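Exo-alpha-sialidase (Clostridium perfringens, PDB 2V72) binds galactose through a family 32 carbohydrate-binding module that belongs to a large sialidase toxin, where it probably helps target the enzyme to glycans. Local coordinates at residues W41-N46 / G132-A137; A62-S67 / P116-E121. One frame throughout, in Å; residues are numbered along the deposited sequence.

Interaction 1 of 2, residues W41-N46 / G132-A137; sequences WHTKWN and GFASIA. With CA (calcium ion), chain B; GAL (beta-D-galactopyranose), chain C.
Trp41 and Ile136 form an antiparallel hydrogen-bonded pair: Trp41 N donates to Ile136 O at 2.7 Å, and Ile136 N returns the bond to Trp41 O. One step on, His42 and Ser135 make a non-hydrogen-bonded pair, after which Thr43 N reaches Ala134 O at 3.0 Å, nearly in line with the carbonyl (C=O...N 166°). Thr43 suits the end of this short ladder because its hydroxyl, lying between the backbone N and the carbonyl carbon (chi1 59°), accepts a weak bond from Ala134 N.

The histidine is held by its neighbour. His42 ND1 donates to Thr43 O at 2.7 Å, close to the ring plane, which fixes the imidazole's rotation and leaves NE2 2.7 Å from O4 of the galactose. Phe133 leans on the same ring obliquely, its CB 3.5 Å from His42 CE1, and presents CZ to C6 of the sugar. Trp45 supplies a flat apolar platform: C4 of galactose stands 3.4 Å above the indole plane, toward its rim, and C3 and C5 also touch ring atoms. The backbone of Trp45 contributes too, its O accepting a hydrogen bond from the sugar's O6. The imidazole thus meets the axial O4 while the indole face takes the sugar carbons.

On the opposite face of the ladder the Trp41 indole packs against alanine and isoleucine, CH2 lying 3.8 Å from Ala134 CB; the small methyl leaves room for so broad a ring.

Arg73 also bonds the galactose, and Asp27 takes the indole N-H of Trp45. At the other end Ala137 O binds the calcium ion, joined by Ser31, Asp34, Asn36, Thr39 and Glu138. Trp41 and Ile136 rest on Leu55 of strand 53-59, tying this ladder to the facing sheet.

Interaction 2 of 2, residues A62-S67 / P116-E121; sequences ARKVSS and PIDAEE
Lys64 and Asp118 lie side by side and point the same way from one face of a two-stranded ladder. The lysine runs extended from CB to CE and then bends at its last torsion (chi4 -56°), which brings NZ back to Asp118 OD1 at 2.8 Å. This salt bridge uses the syn lone pair of OD1, and the same oxygen also lies 3.5 Å from Lys64 CG, so the carboxylate rests against the aliphatic chain as well as its charged end. Long, flexible lysine and short aspartate are well matched to an exposed non-hydrogen-bonded pair.

Val65 and Ile117 take the other face, where their side chains cross at a slant. Val65 CG2 meets Ile117 CG1 at 3.6 Å and also touches CD1. Ile117 holds CG1 between its backbone N and carbonyl carbon (chi1 52°), which sets that atom beside the valine. Compact, branched Val65 suits its buried place, packing inward on Leu59, Phe113 and Val141, while Ile117 covers it from the partner strand. On the same face Arg63 stands opposite the small Ala119; its CB lies 3.5 Å from Ala119 O, but a bend at chi2 turns CD off the partner strand, and the guanidinium NH2 makes a salt bridge with Glu15.

Two reciprocal pairs of backbone bonds join the strands. Arg63 N, above the carbonyl plane of Ala119, donates to Ala119 O at 3.0 Å, and Ala119 N answers to Arg63 O. Val65 and Ile117 exchange the second pair, with Val65 N to Ile117 O at 2.7 Å. The strand axes run at 145°, antiparallel with a marked twist. Beyond Ala119 the chain turns a corner, and Glu120 and Glu121 form a classic beta bulge opposite Ile89 of the other sheet. This twisted antiparallel pair is part of the beta-sandwich of F5/8 type C (discoidin-like) domains.

Overall arrangement
Interactions 1 and 2 lie on opposite sides of the module's centre, their own centres 26 Å apart and their nearest atoms about 13 Å apart, so neither touches the other. They share one sheet: strand 135-142, which enters interaction 1, pairs antiparallel with strand 62-71 of interaction 2. Along the chain, segments 62-67 and 116-121 both fall between the two segments of interaction 1. The division of labour is plain. The 41-46/132-137 contact holds three of the five galactose-pocket residues, together with one of the calcium ligands, whereas the 62-67/116-121 contact is structural packing at the far end of the beta-sandwich, with no residue in either site.

Interaction 1 of 2, residues W41-N46 / G132-A137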
# COMPACT_ATOMS: atom_id res chain seq x y z
N TRP A 41 -8.03 -3.98 -0.52
CA TRP A 41 -7.17 -5.14 -0.65
C TRP A 41 -7.07 -5.75 0.74
O TRP A 41 -6.94 -5.04 1.74
CB TRP A 41 -5.76 -4.77 -1.16
CG TRP A 41 -4.77 -5.88 -0.92
CD1 TRP A 41 -4.77 -7.12 -1.50
CD2 TRP A 41 -3.65 -5.87 -0.01
NE1 TRP A 41 -3.73 -7.88 -1.01
CE2 TRP A 41 -3.02 -7.13 -0.10
CE3 TRP A 41 -3.12 -4.91 0.87
CZ2 TRP A 41 -1.89 -7.47 0.65
CZ3 TRP A 41 -1.99 -5.24 1.61
CH2 TRP A 41 -1.39 -6.51 1.50
N HIS A 42 -7.13 -7.07 0.81
CA HIS A 42 -7.07 -7.77 2.08
C HIS A 42 -6.48 -9.14 1.79
O HIS A 42 -6.81 -9.76 0.77
CB HIS A 42 -8.49 -7.88 2.66
CG HIS A 42 -8.56 -8.27 4.10
ND1 HIS A 42 -8.03 -9.44 4.59
CD2 HIS A 42 -9.17 -7.67 5.15
CE1 HIS A 42 -8.28 -9.53 5.88
NE2 HIS A 42 -8.97 -8.47 6.25
N THR A 43 -5.59 -9.60 2.67
CA THR A 43 -5.02 -10.93 2.54
C THR A 43 -6.13 -11.96 2.77
O THR A 43 -7.23 -11.59 3.20
CB THR A 43 -3.83 -11.14 3.50
OG1 THR A 43 -4.25 -10.95 4.85
CG2 THR A 43 -2.68 -10.16 3.17
N LYS A 44 -5.88 -13.23 2.47
CA LYS A 44 -6.99 -14.20 2.51
C LYS A 44 -7.51 -14.47 3.91
O LYS A 44 -6.76 -14.76 4.84
CB LYS A 44 -6.73 -15.48 1.71
CG LYS A 44 -5.46 -16.23 2.00
CD LYS A 44 -5.33 -17.45 1.05
CE LYS A 44 -5.41 -17.04 -0.43
NZ LYS A 44 -5.27 -18.21 -1.36
N TRP A 45 -8.83 -14.35 4.02
CA TRP A 45 -9.54 -14.37 5.30
C TRP A 45 -9.28 -15.61 6.16
O TRP A 45 -9.35 -15.52 7.38
CB TRP A 45 -11.03 -14.24 5.04
CG TRP A 45 -11.48 -12.94 4.42
CD1 TRP A 45 -10.70 -11.90 3.96
CD2 TRP A 45 -12.84 -12.54 4.17
NE1 TRP A 45 -11.49 -10.90 3.44
CE2 TRP A 45 -12.81 -11.27 3.56
CE3 TRP A 45 -14.08 -13.15 4.41
CZ2 TRP A 45 -13.98 -10.58 3.20
CZ3 TRP A 45 -15.24 -12.47 4.04
CH2 TRP A 45 -15.18 -11.20 3.44
N ASN A 46 -8.97 -16.74 5.52
CA ASN A 46 -8.73 -18.00 6.25
C ASN A 46 -7.38 -18.07 6.97
O ASN A 46 -7.06 -19.08 7.60
CB ASN A 46 -8.99 -19.25 5.39
CG ASN A 46 -8.00 -19.40 4.23
OD1 ASN A 46 -8.25 -20.18 3.30
ND2 ASN A 46 -6.87 -18.70 4.27
N GLY A 132 -3.63 -10.77 12.26
CA GLY A 132 -2.62 -11.43 11.43
C GLY A 132 -2.91 -11.23 9.95
O GLY A 132 -2.45 -12.01 9.11
N PHE A 133 -3.67 -10.19 9.64
CA PHE A 133 -4.01 -9.83 8.26
C PHE A 133 -3.38 -8.51 7.83
O PHE A 133 -2.77 -7.81 8.64
CB PHE A 133 -5.53 -9.73 8.08
CG PHE A 133 -6.29 -10.94 8.52
CD1 PHE A 133 -6.98 -10.94 9.73
CD2 PHE A 133 -6.31 -12.09 7.74
CE1 PHE A 133 -7.68 -12.08 10.15
CE2 PHE A 133 -7.00 -13.23 8.14
CZ PHE A 133 -7.69 -13.22 9.35
N ALA A 134 -3.53 -8.19 6.55
CA ALA A 134 -3.16 -6.89 6.01
C ALA A 134 -4.30 -6.43 5.12
O ALA A 134 -4.78 -7.21 4.28
CB ALA A 134 -1.86 -6.99 5.22
N SER A 135 -4.74 -5.19 5.31
CA SER A 135 -5.74 -4.56 4.46
C SER A 135 -5.39 -3.10 4.16
O SER A 135 -4.78 -2.41 4.99
CB SER A 135 -7.15 -4.67 5.06
OG SER A 135 -7.23 -4.12 6.37
N ILE A 136 -5.73 -2.67 2.95
CA ILE A 136 -5.60 -1.29 2.50
C ILE A 136 -6.80 -1.02 1.60
O ILE A 136 -7.01 -1.71 0.60
CB ILE A 136 -4.28 -1.04 1.69
CG1 ILE A 136 -3.04 -1.12 2.59
CG2 ILE A 136 -4.32 0.32 0.98
CD1 ILE A 136 -1.71 -1.13 1.84
N ALA A 137 -7.61 -0.04 1.98
CA ALA A 137 -8.80 0.31 1.20
C ALA A 137 -8.45 1.23 0.03
O ALA A 137 -9.04 1.11 -1.05
CB ALA A 137 -9.89 0.92 2.09
CA CA B . -10.67 0.86 -2.68
C1 GAL C . -14.37 -10.32 8.56
C2 GAL C . -14.03 -8.99 7.88
C3 GAL C . -13.18 -9.22 6.63
C4 GAL C . -12.01 -10.18 6.88
C5 GAL C . -12.47 -11.43 7.62
C6 GAL C . -11.27 -12.30 7.99
O1 GAL C . -14.97 -10.04 9.79
O2 GAL C . -15.21 -8.28 7.57
O3 GAL C . -12.65 -7.99 6.19
O4 GAL C . -11.02 -9.54 7.65
O5 GAL C . -13.20 -11.07 8.79
O6 GAL C . -11.71 -13.59 8.34

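Interaction 2 of 2, residues A62-S67 / P116-E121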
# COMPACT_ATOMS: atom_id res chain seq x y z
N ALA A 62 8.10 6.34 -14.93
CA ALA A 62 9.04 6.84 -13.93
C ALA A 62 8.49 8.10 -13.27
O ALA A 62 8.18 9.09 -13.94
CB ALA A 62 10.40 7.10 -14.56
N ARG A 63 8.34 8.05 -11.95
CA ARG A 63 7.76 9.14 -11.18
C ARG A 63 8.75 9.64 -10.13
O ARG A 63 9.68 8.93 -9.76
CB ARG A 63 6.48 8.68 -10.49
CG ARG A 63 5.47 7.97 -11.38
CD ARG A 63 4.63 8.94 -12.19
NE ARG A 63 3.59 8.21 -12.91
CZ ARG A 63 2.60 8.76 -13.61
NH1 ARG A 63 2.48 10.08 -13.71
NH2 ARG A 63 1.72 7.96 -14.22
N LYS A 64 8.54 10.87 -9.65
CA LYS A 64 9.30 11.42 -8.53
C LYS A 64 8.36 11.61 -7.35
O LYS A 64 7.70 12.65 -7.22
CB LYS A 64 9.93 12.76 -8.91
CG LYS A 64 11.08 12.67 -9.89
CD LYS A 64 11.66 14.06 -10.18
CE LYS A 64 12.82 13.99 -11.17
NZ LYS A 64 13.91 13.06 -10.72
N VAL A 65 8.28 10.61 -6.47
CA VAL A 65 7.23 10.60 -5.46
C VAL A 65 7.65 11.29 -4.17
O VAL A 65 8.70 10.99 -3.59
CB VAL A 65 6.59 9.17 -5.25
CG1 VAL A 65 6.74 8.30 -6.49
CG2 VAL A 65 7.14 8.45 -4.03
N SER A 66 6.83 12.25 -3.75
CA SER A 66 7.08 13.02 -2.54
C SER A 66 6.30 12.48 -1.35
O SER A 66 6.69 12.70 -0.21
CB SER A 66 6.82 14.51 -2.76
OG SER A 66 5.67 14.74 -3.57
N SER A 67 5.20 11.77 -1.60
CA SER A 67 4.41 11.18 -0.51
C SER A 67 3.50 10.03 -0.93
O SER A 67 3.20 9.85 -2.12
CB SER A 67 3.59 12.25 0.24
OG SER A 67 2.53 12.74 -0.54
N PRO A 116 12.27 13.89 -2.92
CA PRO A 116 11.36 13.05 -3.70
C PRO A 116 12.07 11.88 -4.39
O PRO A 116 13.13 12.06 -5.00
CB PRO A 116 10.80 14.01 -4.75
CG PRO A 116 11.06 15.38 -4.20
CD PRO A 116 12.35 15.25 -3.46
N ILE A 117 11.49 10.69 -4.27
CA ILE A 117 12.15 9.48 -4.76
C ILE A 117 11.71 9.08 -6.17
O ILE A 117 10.53 9.17 -6.52
CB ILE A 117 12.06 8.31 -3.75
CG1 ILE A 117 10.61 8.06 -3.32
CG2 ILE A 117 12.93 8.61 -2.54
CD1 ILE A 117 10.30 6.61 -2.94
N ASP A 118 12.69 8.66 -6.97
CA ASP A 118 12.43 8.14 -8.31
C ASP A 118 11.94 6.71 -8.16
O ASP A 118 12.59 5.90 -7.51
CB ASP A 118 13.72 8.16 -9.15
CG ASP A 118 14.32 9.55 -9.29
OD1 ASP A 118 13.72 10.41 -9.97
OD2 ASP A 118 15.40 9.78 -8.71
N ALA A 119 10.78 6.42 -8.74
CA ALA A 119 10.19 5.09 -8.65
C ALA A 119 9.17 4.84 -9.75
O ALA A 119 8.36 5.72 -10.05
CB ALA A 119 9.52 4.90 -7.28
N GLU A 120 9.24 3.66 -10.36
CA GLU A 120 8.23 3.19 -11.33
C GLU A 120 7.19 2.31 -10.63
O GLU A 120 6.11 2.06 -11.17
CB GLU A 120 8.87 2.36 -12.45
CG GLU A 120 10.37 2.53 -12.66
CD GLU A 120 11.02 1.26 -13.18
OE1 GLU A 120 11.86 0.68 -12.46
OE2 GLU A 120 10.67 0.81 -14.30
N GLU A 121 7.55 1.82 -9.45
CA GLU A 121 6.73 0.88 -8.71
C GLU A 121 7.01 1.03 -7.21
O GLU A 121 8.13 1.35 -6.82
CB GLU A 121 7.02 -0.55 -9.17
CG GLU A 121 6.00 -1.59 -8.71
CD GLU A 121 6.16 -2.93 -9.41
OE1 GLU A 121 6.40 -3.94 -8.72
OE2 GLU A 121 6.04 -2.97 -10.66